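DUF871 domain-containing protein (Enterococcus faecalis, PDB 2P0O) is of unknown function in the cell but is probably a 6-phospho-N-acetylmuramidase acting on phosphorylated muramic acid sugars. Local coordinates at residues V9-I20 / Y48-I58; L118-V128 / K163-L172. One frame throughout, in Å; residues are numbered along the deposited sequence.

Contact 1: residues V9-I20 / Y48-I58; sequences VFLGEEITNDTI and YRQRLTDLGAI
Leu11 and Ile15 reach from the loop after the first barrel strand onto helix 48-62 and meet Leu52 and Leu55. CD1 of Leu11 touches CD1 of Leu52 at 3.8 Å, the two side chains crossing at about a right angle, while Ile15 lays its own CD1 against the helix surface, 3.6 Å from Arg51 O and 3.9 Å from Leu55 CB. The extended CG1-CD1 arm of isoleucine (chi2 178°) suits this place, because it sets its methyl in the shallow groove formed by Arg51 O, Asp54 CB and Leu55. One turn on, Ile58 CD1 packs against Ile20 CG1 at 3.7 Å; here helix 17-28 itself takes over from the loop.

Toward solvent the contact turns polar. Arg51, extended from CG to NE, runs up to the loop and gives NH1 to Leu11 O at 3.0 Å, a nearly straight bond (167°) with the oxygen in the guanidinium plane but the nitrogen above the carbonyl plane. Glu14 N lies over the centre of one guanidinium face, so the loop backbone both accepts from the group and covers it. Gly12 CA sits at the edge of the Tyr48 ring. Glu14 bends at chi2 (57°) and curls back, its OE2 accepting from Ile15 N; its carboxylate stays beyond salt-bridge distance of Arg51.

Behind this layer, Val9 and Leu55 both rest on Ile34 of strand 33-38 and on Ile23 of helix 17-28, and Leu52 leans on Leu91 of helix 86-91, so the contact joins the loop after strand 4-8, and the start of helix 17-28, to helix 48-62 over the second strand of the TIM barrel.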
loop_
_atom_site.group_PDB
_atom_site.type_symbol
_atom_site.label_atom_id
_atom_site.label_comp_id
_atom_site.label_asym_id
_atom_site.label_seq_id
_atom_site.Cartn_x
_atom_site.Cartn_y
_atom_site.Cartn_z
ATOM N N VAL A 9 3.911 -13.158 -3.227
ATOM C CA VAL A 9 4.883 -14.196 -2.947
ATOM C C VAL A 9 5.289 -14.790 -4.280
ATOM O O VAL A 9 4.460 -14.925 -5.168
ATOM C CB VAL A 9 4.309 -15.259 -2.000
ATOM C CG1 VAL A 9 5.253 -16.446 -1.891
ATOM C CG2 VAL A 9 4.067 -14.648 -0.620
ATOM N N PHE A 10 6.574 -15.079 -4.429
ATOM C CA PHE A 10 7.142 -15.568 -5.696
ATOM C C PHE A 10 7.573 -17.018 -5.526
ATOM O O PHE A 10 8.520 -17.323 -4.791
ATOM C CB PHE A 10 8.288 -14.659 -6.145
ATOM C CG PHE A 10 7.821 -13.274 -6.521
ATOM C CD1 PHE A 10 7.598 -12.303 -5.540
ATOM C CD2 PHE A 10 7.514 -12.969 -7.849
ATOM C CE1 PHE A 10 7.113 -11.023 -5.893
ATOM C CE2 PHE A 10 7.041 -11.698 -8.209
ATOM C CZ PHE A 10 6.853 -10.729 -7.254
ATOM N N LEU A 11 6.831 -17.914 -6.174
ATOM C CA LEU A 11 7.060 -19.345 -6.008
ATOM C C LEU A 11 8.033 -19.926 -7.026
ATOM O O LEU A 11 8.162 -21.147 -7.121
ATOM C CB LEU A 11 5.736 -20.118 -6.041
ATOM C CG LEU A 11 4.749 -19.748 -4.932
ATOM C CD1 LEU A 11 3.523 -20.642 -5.020
ATOM C CD2 LEU A 11 5.429 -19.881 -3.575
ATOM N N GLY A 12 8.703 -19.047 -7.774
ATOM C CA GLY A 12 9.773 -19.421 -8.697
ATOM C C GLY A 12 11.027 -19.787 -7.924
ATOM O O GLY A 12 12.041 -20.212 -8.489
ATOM N N GLU A 13 10.946 -19.634 -6.613
ATOM C CA GLU A 13 12.039 -19.988 -5.713
ATOM C C GLU A 13 11.462 -20.753 -4.500
ATOM O O GLU A 13 10.257 -20.682 -4.226
ATOM C CB GLU A 13 12.784 -18.698 -5.302
ATOM C CG GLU A 13 13.707 -18.078 -6.426
ATOM C CD GLU A 13 13.120 -16.827 -7.148
ATOM O OE1 GLU A 13 12.278 -16.086 -6.564
ATOM O OE2 GLU A 13 13.540 -16.576 -8.314
ATOM N N GLU A 14 12.299 -21.499 -3.789
ATOM C CA GLU A 14 11.829 -22.236 -2.601
ATOM C C GLU A 14 11.453 -21.248 -1.489
ATOM O O GLU A 14 12.132 -20.219 -1.319
ATOM C CB GLU A 14 12.871 -23.257 -2.130
ATOM C CG GLU A 14 12.452 -24.117 -0.919
ATOM C CD GLU A 14 11.153 -24.902 -1.140
ATOM O OE1 GLU A 14 11.214 -26.015 -1.739
ATOM O OE2 GLU A 14 10.078 -24.406 -0.696
ATOM N N ILE A 15 10.350 -21.532 -0.786
ATOM C CA ILE A 15 9.846 -20.634 0.263
ATOM C C ILE A 15 10.809 -20.609 1.449
ATOM O O ILE A 15 10.848 -21.554 2.223
ATOM C CB ILE A 15 8.412 -21.001 0.749
ATOM C CG1 ILE A 15 7.458 -21.208 -0.436
ATOM C CG2 ILE A 15 7.863 -19.899 1.665
ATOM C CD1 ILE A 15 6.038 -21.629 -0.034
ATOM N N THR A 16 11.588 -19.529 1.557
ATOM C CA THR A 16 12.579 -19.356 2.624
ATOM C C THR A 16 11.915 -19.120 3.971
ATOM O O THR A 16 10.691 -18.860 4.029
ATOM C CB THR A 16 13.506 -18.162 2.356
ATOM O OG1 THR A 16 12.724 -16.968 2.286
ATOM C CG2 THR A 16 14.275 -18.337 1.051
ATOM N N ASN A 17 12.729 -19.178 5.061
ATOM C CA ASN A 17 12.196 -18.859 6.385
ATOM C C ASN A 17 11.912 -17.363 6.506
ATOM O O ASN A 17 10.900 -16.957 7.115
ATOM C CB ASN A 17 13.148 -19.375 7.455
ATOM C CG ASN A 17 13.282 -20.902 7.399
ATOM O OD1 ASN A 17 12.390 -21.588 6.884
ATOM N ND2 ASN A 17 14.388 -21.438 7.930
ATOM N N ASP A 18 12.777 -16.556 5.870
ATOM C CA ASP A 18 12.536 -15.137 5.752
ATOM C C ASP A 18 11.164 -14.851 5.152
ATOM O O ASP A 18 10.427 -14.063 5.694
ATOM C CB ASP A 18 13.671 -14.424 4.999
ATOM C CG ASP A 18 15.005 -14.514 5.767
ATOM O OD1 ASP A 18 14.978 -14.762 6.996
ATOM O OD2 ASP A 18 16.079 -14.366 5.143
ATOM N N THR A 19 10.796 -15.568 4.101
ATOM C CA THR A 19 9.490 -15.392 3.486
ATOM C C THR A 19 8.320 -15.724 4.418
ATOM O O THR A 19 7.349 -14.956 4.498
ATOM C CB THR A 19 9.416 -16.157 2.153
ATOM O OG1 THR A 19 10.405 -15.603 1.275
ATOM C CG2 THR A 19 8.028 -16.032 1.511
ATOM N N ILE A 20 8.422 -16.845 5.118
ATOM C CA ILE A 20 7.444 -17.246 6.134
ATOM C C ILE A 20 7.361 -16.207 7.279
ATOM O O ILE A 20 6.270 -15.726 7.611
ATOM C CB ILE A 20 7.722 -18.700 6.621
ATOM C CG1 ILE A 20 7.505 -19.672 5.456
ATOM C CG2 ILE A 20 6.856 -19.078 7.825
ATOM C CD1 ILE A 20 8.100 -21.049 5.668
ATOM N N TYR A 48 6.554 -27.249 -8.328
ATOM C CA TYR A 48 5.780 -26.112 -7.899
ATOM C C TYR A 48 4.522 -26.522 -7.150
ATOM O O TYR A 48 4.035 -25.766 -6.299
ATOM C CB TYR A 48 5.428 -25.247 -9.106
ATOM C CG TYR A 48 6.634 -24.590 -9.740
ATOM C CD1 TYR A 48 7.432 -25.274 -10.665
ATOM C CD2 TYR A 48 6.976 -23.281 -9.417
ATOM C CE1 TYR A 48 8.539 -24.662 -11.248
ATOM C CE2 TYR A 48 8.070 -22.663 -9.993
ATOM C CZ TYR A 48 8.849 -23.352 -10.901
ATOM O OH TYR A 48 9.935 -22.708 -11.450
ATOM N N ARG A 49 4.001 -27.710 -7.469
ATOM C CA ARG A 49 2.788 -28.231 -6.814
ATOM C C ARG A 49 2.986 -28.346 -5.303
ATOM O O ARG A 49 2.046 -28.019 -4.540
ATOM C CB ARG A 49 2.357 -29.588 -7.404
ATOM C CG ARG A 49 0.850 -29.877 -7.219
ATOM C CD ARG A 49 0.522 -31.346 -7.485
ATOM N NE ARG A 49 -0.916 -31.581 -7.665
ATOM C CZ ARG A 49 -1.779 -31.835 -6.681
ATOM N NH1 ARG A 49 -3.060 -32.036 -6.967
ATOM N NH2 ARG A 49 -1.372 -31.888 -5.412
ATOM N N GLN A 50 4.211 -28.799 -4.877
ATOM C CA GLN A 50 4.510 -28.888 -3.451
ATOM C C GLN A 50 4.739 -27.513 -2.829
ATOM O O GLN A 50 4.376 -27.277 -1.680
ATOM C CB GLN A 50 5.671 -29.798 -3.105
ATOM C CG GLN A 50 5.521 -30.380 -1.692
ATOM C CD GLN A 50 6.799 -30.307 -0.812
ATOM O OE1 GLN A 50 7.400 -31.370 -0.451
ATOM N NE2 GLN A 50 7.215 -29.052 -0.442
ATOM N N ARG A 51 5.318 -26.594 -3.612
ATOM C CA ARG A 51 5.460 -25.188 -3.200
ATOM C C ARG A 51 4.100 -24.533 -2.899
ATOM O O ARG A 51 3.941 -23.801 -1.928
ATOM C CB ARG A 51 6.228 -24.382 -4.260
ATOM C CG ARG A 51 7.744 -24.538 -4.139
ATOM C CD ARG A 51 8.501 -23.810 -5.217
ATOM N NE ARG A 51 9.819 -24.415 -5.390
ATOM C CZ ARG A 51 10.747 -24.009 -6.257
ATOM N NH1 ARG A 51 10.536 -22.971 -7.059
ATOM N NH2 ARG A 51 11.906 -24.650 -6.316
ATOM N N LEU A 52 3.117 -24.793 -3.754
ATOM C CA LEU A 52 1.765 -24.263 -3.584
ATOM C C LEU A 52 1.080 -24.906 -2.409
ATOM O O LEU A 52 0.353 -24.220 -1.705
ATOM C CB LEU A 52 0.939 -24.465 -4.856
ATOM C CG LEU A 52 -0.305 -23.565 -5.179
ATOM C CD1 LEU A 52 0.030 -22.064 -5.255
ATOM C CD2 LEU A 52 -0.968 -24.007 -6.485
ATOM N N THR A 53 1.329 -26.247 -2.180
ATOM C CA THR A 53 0.817 -26.946 -1.028
ATOM C C THR A 53 1.413 -26.355 0.250
ATOM O O THR A 53 0.713 -26.234 1.253
ATOM C CB THR A 53 1.019 -28.512 -1.107
ATOM O OG1 THR A 53 0.506 -28.975 -2.389
ATOM C CG2 THR A 53 0.270 -29.223 0.062
ATOM N N ASP A 54 2.703 -25.991 0.232
ATOM C CA ASP A 54 3.382 -25.306 1.425
ATOM C C ASP A 54 2.781 -23.910 1.682
ATOM O O ASP A 54 2.557 -23.525 2.849
ATOM C CB ASP A 54 4.888 -25.125 1.199
ATOM C CG ASP A 54 5.632 -26.432 1.029
ATOM O OD1 ASP A 54 5.326 -27.439 1.756
ATOM O OD2 ASP A 54 6.549 -26.449 0.153
ATOM N N LEU A 55 2.537 -23.154 0.612
ATOM C CA LEU A 55 2.036 -21.773 0.770
ATOM C C LEU A 55 0.581 -21.734 1.287
ATOM O O LEU A 55 0.256 -20.983 2.221
ATOM C CB LEU A 55 2.182 -20.947 -0.535
ATOM C CG LEU A 55 1.538 -19.537 -0.509
ATOM C CD1 LEU A 55 2.207 -18.662 0.521
ATOM C CD2 LEU A 55 1.512 -18.819 -1.871
ATOM N N GLY A 56 -0.292 -22.547 0.664
ATOM C CA GLY A 56 -1.671 -22.724 1.138
ATOM C C GLY A 56 -1.743 -23.083 2.611
ATOM O O GLY A 56 -2.670 -22.634 3.321
ATOM N N ALA A 57 -0.756 -23.863 3.079
ATOM C CA ALA A 57 -0.712 -24.257 4.487
ATOM C C ALA A 57 -0.451 -23.033 5.353
ATOM O O ALA A 57 -1.150 -22.795 6.344
ATOM C CB ALA A 57 0.335 -25.347 4.732
ATOM N N ILE A 58 0.533 -22.237 4.952
ATOM C CA ILE A 58 0.805 -20.984 5.636
ATOM C C ILE A 58 -0.456 -20.092 5.645
ATOM O O ILE A 58 -0.872 -19.618 6.699
ATOM C CB ILE A 58 2.024 -20.262 5.017
ATOM C CG1 ILE A 58 3.217 -21.216 4.969
ATOM C CG2 ILE A 58 2.397 -19.026 5.829
ATOM C CD1 ILE A 58 4.274 -20.785 3.969
#

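Contact 2: residues L118-V128 / K163-L172; sequences LNASTITLEEV and KNRWLKELGL
Trp166 of helix 157-169 meets the loop leading into helix 125-133 in a mainly apolar contact on the outer layer of the barrel, with a water-bridged polar end. The indole comes edge-on to the loop backbone: its CH2 lies 3.2 Å from Ile123 O, and Leu125 N sits in the ring plane at the edge. Its CG is anti to the backbone N (chi1 178°), which carries the ring away from its own helix and across to the loop. Ile123 CG2 then serves two neighbours, Trp166 CZ3 at 4.0 Å and Leu167 CD2 at 3.7 Å. Ala120 meets the other branch of Leu167, CD1, with its methyl at 3.8 Å, a small side chain where the loop runs close to the helix.

In this TIM barrel the two segments flank strand 141-144: one leaves the fifth strand for its helix, the other ends the next helix and leads into strand 173-178. A capping box starts helix 125-133: Thr124 OG1 accepts from Glu127 N in the first turn, and Glu127 OE1 from Thr124 N. Helix 157-169 closes with a Schellman motif, in which Gly171 takes the positive phi.

At the far end Leu170 CD1 rests against both Val128 methyls, CG2 at 3.9 Å and CG1 at 4.0 Å; the same CD1 lies over one face of Trp166, toward the rim. Lys163, bent at chi2 and chi3, folds its methylenes past Ala120 O and gives NZ to a water at 2.7 Å. That water donates to both Ala120 O and Ile123 O, tying the ammonium group to two loop carbonyls.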
loop_
_atom_site.group_PDB
_atom_site.type_symbol
_atom_site.label_atom_id
_atom_site.label_comp_id
_atom_site.label_asym_id
_atom_site.label_seq_id
_atom_site.Cartn_x
_atom_site.Cartn_y
_atom_site.Cartn_z
ATOM N N LEU A 118 -9.833 -11.093 -12.848
ATOM C CA LEU A 118 -9.857 -10.551 -14.206
ATOM C C LEU A 118 -8.684 -9.575 -14.385
ATOM O O LEU A 118 -8.055 -9.138 -13.410
ATOM C CB LEU A 118 -11.170 -9.833 -14.484
ATOM C CG LEU A 118 -12.450 -10.571 -14.095
ATOM C CD1 LEU A 118 -13.626 -9.622 -14.239
ATOM C CD2 LEU A 118 -12.626 -11.805 -14.985
ATOM N N ASN A 119 -8.401 -9.262 -15.637
ATOM C CA ASN A 119 -7.366 -8.320 -15.960
ATOM C C ASN A 119 -8.044 -6.955 -16.153
ATOM O O ASN A 119 -8.785 -6.756 -17.099
ATOM C CB ASN A 119 -6.610 -8.807 -17.199
ATOM C CG ASN A 119 -5.467 -7.869 -17.601
ATOM O OD1 ASN A 119 -5.471 -6.679 -17.272
ATOM N ND2 ASN A 119 -4.481 -8.413 -18.295
ATOM N N ALA A 120 -7.822 -6.036 -15.220
ATOM C CA ALA A 120 -8.486 -4.721 -15.226
ATOM C C ALA A 120 -8.357 -3.967 -16.552
ATOM O O ALA A 120 -9.320 -3.341 -17.001
ATOM C CB ALA A 120 -8.003 -3.870 -14.059
ATOM N N SER A 121 -7.203 -4.095 -17.211
ATOM C CA SER A 121 -6.894 -3.379 -18.446
ATOM C C SER A 121 -7.482 -3.975 -19.721
ATOM O O SER A 121 -7.656 -3.253 -20.698
ATOM C CB SER A 121 -5.381 -3.300 -18.634
ATOM O OG SER A 121 -4.784 -2.848 -17.432
ATOM N N THR A 122 -7.750 -5.275 -19.751
ATOM C CA THR A 122 -8.210 -5.901 -20.994
ATOM C C THR A 122 -9.671 -6.315 -20.961
ATOM O O THR A 122 -10.240 -6.624 -22.015
ATOM C CB THR A 122 -7.420 -7.183 -21.342
ATOM O OG1 THR A 122 -7.712 -8.209 -20.368
ATOM C CG2 THR A 122 -5.904 -6.907 -21.427
ATOM N N ILE A 123 -10.263 -6.374 -19.767
ATOM C CA ILE A 123 -11.645 -6.820 -19.685
ATOM C C ILE A 123 -12.507 -5.864 -20.508
ATOM O O ILE A 123 -12.409 -4.644 -20.366
ATOM C CB ILE A 123 -12.167 -7.021 -18.212
ATOM C CG1 ILE A 123 -13.528 -7.733 -18.192
ATOM C CG2 ILE A 123 -12.308 -5.710 -17.472
ATOM C CD1 ILE A 123 -13.500 -9.230 -18.479
ATOM N N THR A 124 -13.303 -6.437 -21.404
ATOM C CA THR A 124 -14.193 -5.664 -22.272
ATOM C C THR A 124 -15.622 -5.690 -21.747
ATOM O O THR A 124 -15.999 -6.593 -20.995
ATOM C CB THR A 124 -14.215 -6.217 -23.724
ATOM O OG1 THR A 124 -14.885 -7.481 -23.734
ATOM C CG2 THR A 124 -12.795 -6.370 -24.299
ATOM N N LEU A 125 -16.422 -4.715 -22.180
ATOM C CA LEU A 125 -17.855 -4.680 -21.866
ATOM C C LEU A 125 -18.596 -5.933 -22.352
ATOM O O LEU A 125 -19.626 -6.319 -21.779
ATOM C CB LEU A 125 -18.498 -3.417 -22.441
ATOM C CG LEU A 125 -19.713 -2.822 -21.703
ATOM C CD1 LEU A 125 -19.724 -1.292 -21.844
ATOM C CD2 LEU A 125 -21.069 -3.418 -22.147
ATOM N N GLU A 126 -18.050 -6.566 -23.390
ATOM C CA GLU A 126 -18.620 -7.775 -23.997
ATOM C C GLU A 126 -18.417 -8.990 -23.108
ATOM O O GLU A 126 -19.347 -9.756 -22.864
ATOM C CB GLU A 126 -17.973 -8.053 -25.360
ATOM C CG GLU A 126 -18.400 -7.117 -26.478
ATOM C CD GLU A 126 -17.819 -5.705 -26.341
ATOM O OE1 GLU A 126 -16.635 -5.555 -25.938
ATOM O OE2 GLU A 126 -18.566 -4.744 -26.650
ATOM N N GLU A 127 -17.182 -9.158 -22.647
ATOM C CA GLU A 127 -16.812 -10.243 -21.744
ATOM C C GLU A 127 -17.586 -10.141 -20.427
ATOM O O GLU A 127 -18.052 -11.146 -19.905
ATOM C CB GLU A 127 -15.299 -10.231 -21.490
ATOM C CG GLU A 127 -14.471 -10.500 -22.735
ATOM C CD GLU A 127 -12.972 -10.234 -22.561
ATOM O OE1 GLU A 127 -12.560 -9.239 -21.915
ATOM O OE2 GLU A 127 -12.193 -11.037 -23.106
ATOM N N VAL A 128 -17.729 -8.917 -19.919
ATOM C CA VAL A 128 -18.512 -8.638 -18.719
ATOM C C VAL A 128 -19.987 -8.974 -18.958
ATOM O O VAL A 128 -20.652 -9.499 -18.075
ATOM C CB VAL A 128 -18.364 -7.164 -18.248
ATOM C CG1 VAL A 128 -19.126 -6.926 -16.958
ATOM C CG2 VAL A 128 -16.923 -6.815 -18.023
ATOM N N LYS A 163 -10.812 3.971 -15.532
ATOM C CA LYS A 163 -11.019 2.535 -15.622
ATOM C C LYS A 163 -11.755 2.015 -14.393
ATOM O O LYS A 163 -12.732 1.286 -14.513
ATOM C CB LYS A 163 -9.663 1.832 -15.800
ATOM C CG LYS A 163 -9.699 0.323 -16.047
ATOM C CD LYS A 163 -10.467 -0.068 -17.305
ATOM C CE LYS A 163 -9.652 0.101 -18.561
ATOM N NZ LYS A 163 -10.536 -0.192 -19.715
ATOM N N ASN A 164 -11.294 2.416 -13.216
ATOM C CA ASN A 164 -11.843 1.923 -11.970
ATOM C C ASN A 164 -13.324 2.286 -11.780
ATOM O O ASN A 164 -14.117 1.455 -11.316
ATOM C CB ASN A 164 -10.989 2.381 -10.776
ATOM C CG ASN A 164 -9.570 1.817 -10.815
ATOM O OD1 ASN A 164 -9.276 0.850 -11.536
ATOM N ND2 ASN A 164 -8.681 2.432 -10.047
ATOM N N ARG A 165 -13.684 3.516 -12.136
ATOM C CA ARG A 165 -15.073 3.968 -12.033
ATOM C C ARG A 165 -15.984 3.096 -12.876
ATOM O O ARG A 165 -17.022 2.644 -12.415
ATOM C CB ARG A 165 -15.191 5.423 -12.465
ATOM C CG ARG A 165 -15.571 6.362 -11.333
ATOM C CD ARG A 165 -15.795 7.845 -11.767
ATOM N NE ARG A 165 -16.326 7.998 -13.123
ATOM C CZ ARG A 165 -17.622 8.061 -13.435
ATOM N NH1 ARG A 165 -18.556 7.975 -12.492
ATOM N NH2 ARG A 165 -17.980 8.205 -14.705
ATOM N N TRP A 166 -15.558 2.866 -14.115
ATOM C CA TRP A 166 -16.210 1.955 -15.051
ATOM C C TRP A 166 -16.323 0.563 -14.445
ATOM O O TRP A 166 -17.427 0.019 -14.344
ATOM C CB TRP A 166 -15.407 1.915 -16.351
ATOM C CG TRP A 166 -15.922 0.984 -17.413
ATOM C CD1 TRP A 166 -17.069 1.137 -18.162
ATOM C CD2 TRP A 166 -15.289 -0.214 -17.893
ATOM N NE1 TRP A 166 -17.189 0.098 -19.065
ATOM C CE2 TRP A 166 -16.112 -0.742 -18.922
ATOM C CE3 TRP A 166 -14.114 -0.896 -17.555
ATOM C CZ2 TRP A 166 -15.794 -1.922 -19.604
ATOM C CZ3 TRP A 166 -13.795 -2.059 -18.236
ATOM C CH2 TRP A 166 -14.632 -2.565 -19.242
ATOM N N LEU A 167 -15.189 0.003 -14.022
ATOM C CA LEU A 167 -15.173 -1.322 -13.391
ATOM C C LEU A 167 -16.180 -1.412 -12.256
ATOM O O LEU A 167 -16.976 -2.344 -12.213
ATOM C CB LEU A 167 -13.759 -1.729 -12.924
ATOM C CG LEU A 167 -12.698 -1.944 -14.011
ATOM C CD1 LEU A 167 -11.267 -1.941 -13.458
ATOM C CD2 LEU A 167 -12.944 -3.192 -14.848
ATOM N N LYS A 168 -16.167 -0.435 -11.353
ATOM C CA LYS A 168 -17.069 -0.455 -10.202
ATOM C C LYS A 168 -18.532 -0.285 -10.626
ATOM O O LYS A 168 -19.441 -0.845 -10.001
ATOM C CB LYS A 168 -16.693 0.626 -9.179
ATOM C CG LYS A 168 -15.275 0.509 -8.573
ATOM C CD LYS A 168 -15.149 -0.618 -7.565
ATOM C CE LYS A 168 -15.818 -0.261 -6.249
ATOM N NZ LYS A 168 -16.181 -1.480 -5.482
ATOM N N GLU A 169 -18.743 0.502 -11.683
ATOM C CA GLU A 169 -20.068 0.742 -12.249
ATOM C C GLU A 169 -20.620 -0.556 -12.806
ATOM O O GLU A 169 -21.828 -0.750 -12.833
ATOM C CB GLU A 169 -19.971 1.771 -13.373
ATOM C CG GLU A 169 -20.978 2.907 -13.288
ATOM C CD GLU A 169 -20.290 4.277 -13.350
ATOM O OE1 GLU A 169 -19.640 4.585 -14.387
ATOM O OE2 GLU A 169 -20.390 5.030 -12.348
ATOM N N LEU A 170 -19.715 -1.432 -13.249
ATOM C CA LEU A 170 -20.062 -2.760 -13.759
ATOM C C LEU A 170 -20.203 -3.815 -12.660
ATOM O O LEU A 170 -20.384 -4.989 -12.969
ATOM C CB LEU A 170 -19.036 -3.240 -14.798
ATOM C CG LEU A 170 -18.864 -2.515 -16.141
ATOM C CD1 LEU A 170 -17.780 -3.194 -16.959
ATOM C CD2 LEU A 170 -20.166 -2.441 -16.942
ATOM N N GLY A 171 -20.102 -3.402 -11.394
ATOM C CA GLY A 171 -20.249 -4.314 -10.248
ATOM C C GLY A 171 -19.005 -5.040 -9.736
ATOM O O GLY A 171 -19.100 -5.856 -8.820
ATOM N N LEU A 172 -17.832 -4.733 -10.290
ATOM C CA LEU A 172 -16.598 -5.478 -9.982
ATOM C C LEU A 172 -15.782 -4.901 -8.820
ATOM O O LEU A 172 -15.958 -3.741 -8.459
ATOM C CB LEU A 172 -15.733 -5.565 -11.239
ATOM C CG LEU A 172 -16.473 -6.024 -12.503
ATOM C CD1 LEU A 172 -15.643 -5.756 -13.744
ATOM C CD2 LEU A 172 -16.823 -7.498 -12.403
HETATM O O HOH W 1 -10.643 -2.868 -19.294
#

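Overall arrangement
Both contacts belong to the outer layer of one TIM barrel, yet they share no element. In each, a strand-to-helix loop with the start of its helix meets the next helix: after strand 4-8 in contact 1, after strand 115-119 in contact 2. Their centres are 31 Å apart and their nearest atoms about 16 Å. Both are partly buried, each centred 22 Å from the centre of the chain, with contact 2 the more buried (6 of 12 touching residues against 4 of 13). The polar parts differ: a guanidinium bonds directly to a loop carbonyl in 9-20/48-58, whereas in 118-128/163-172 a lysine reaches two loop carbonyls through a water.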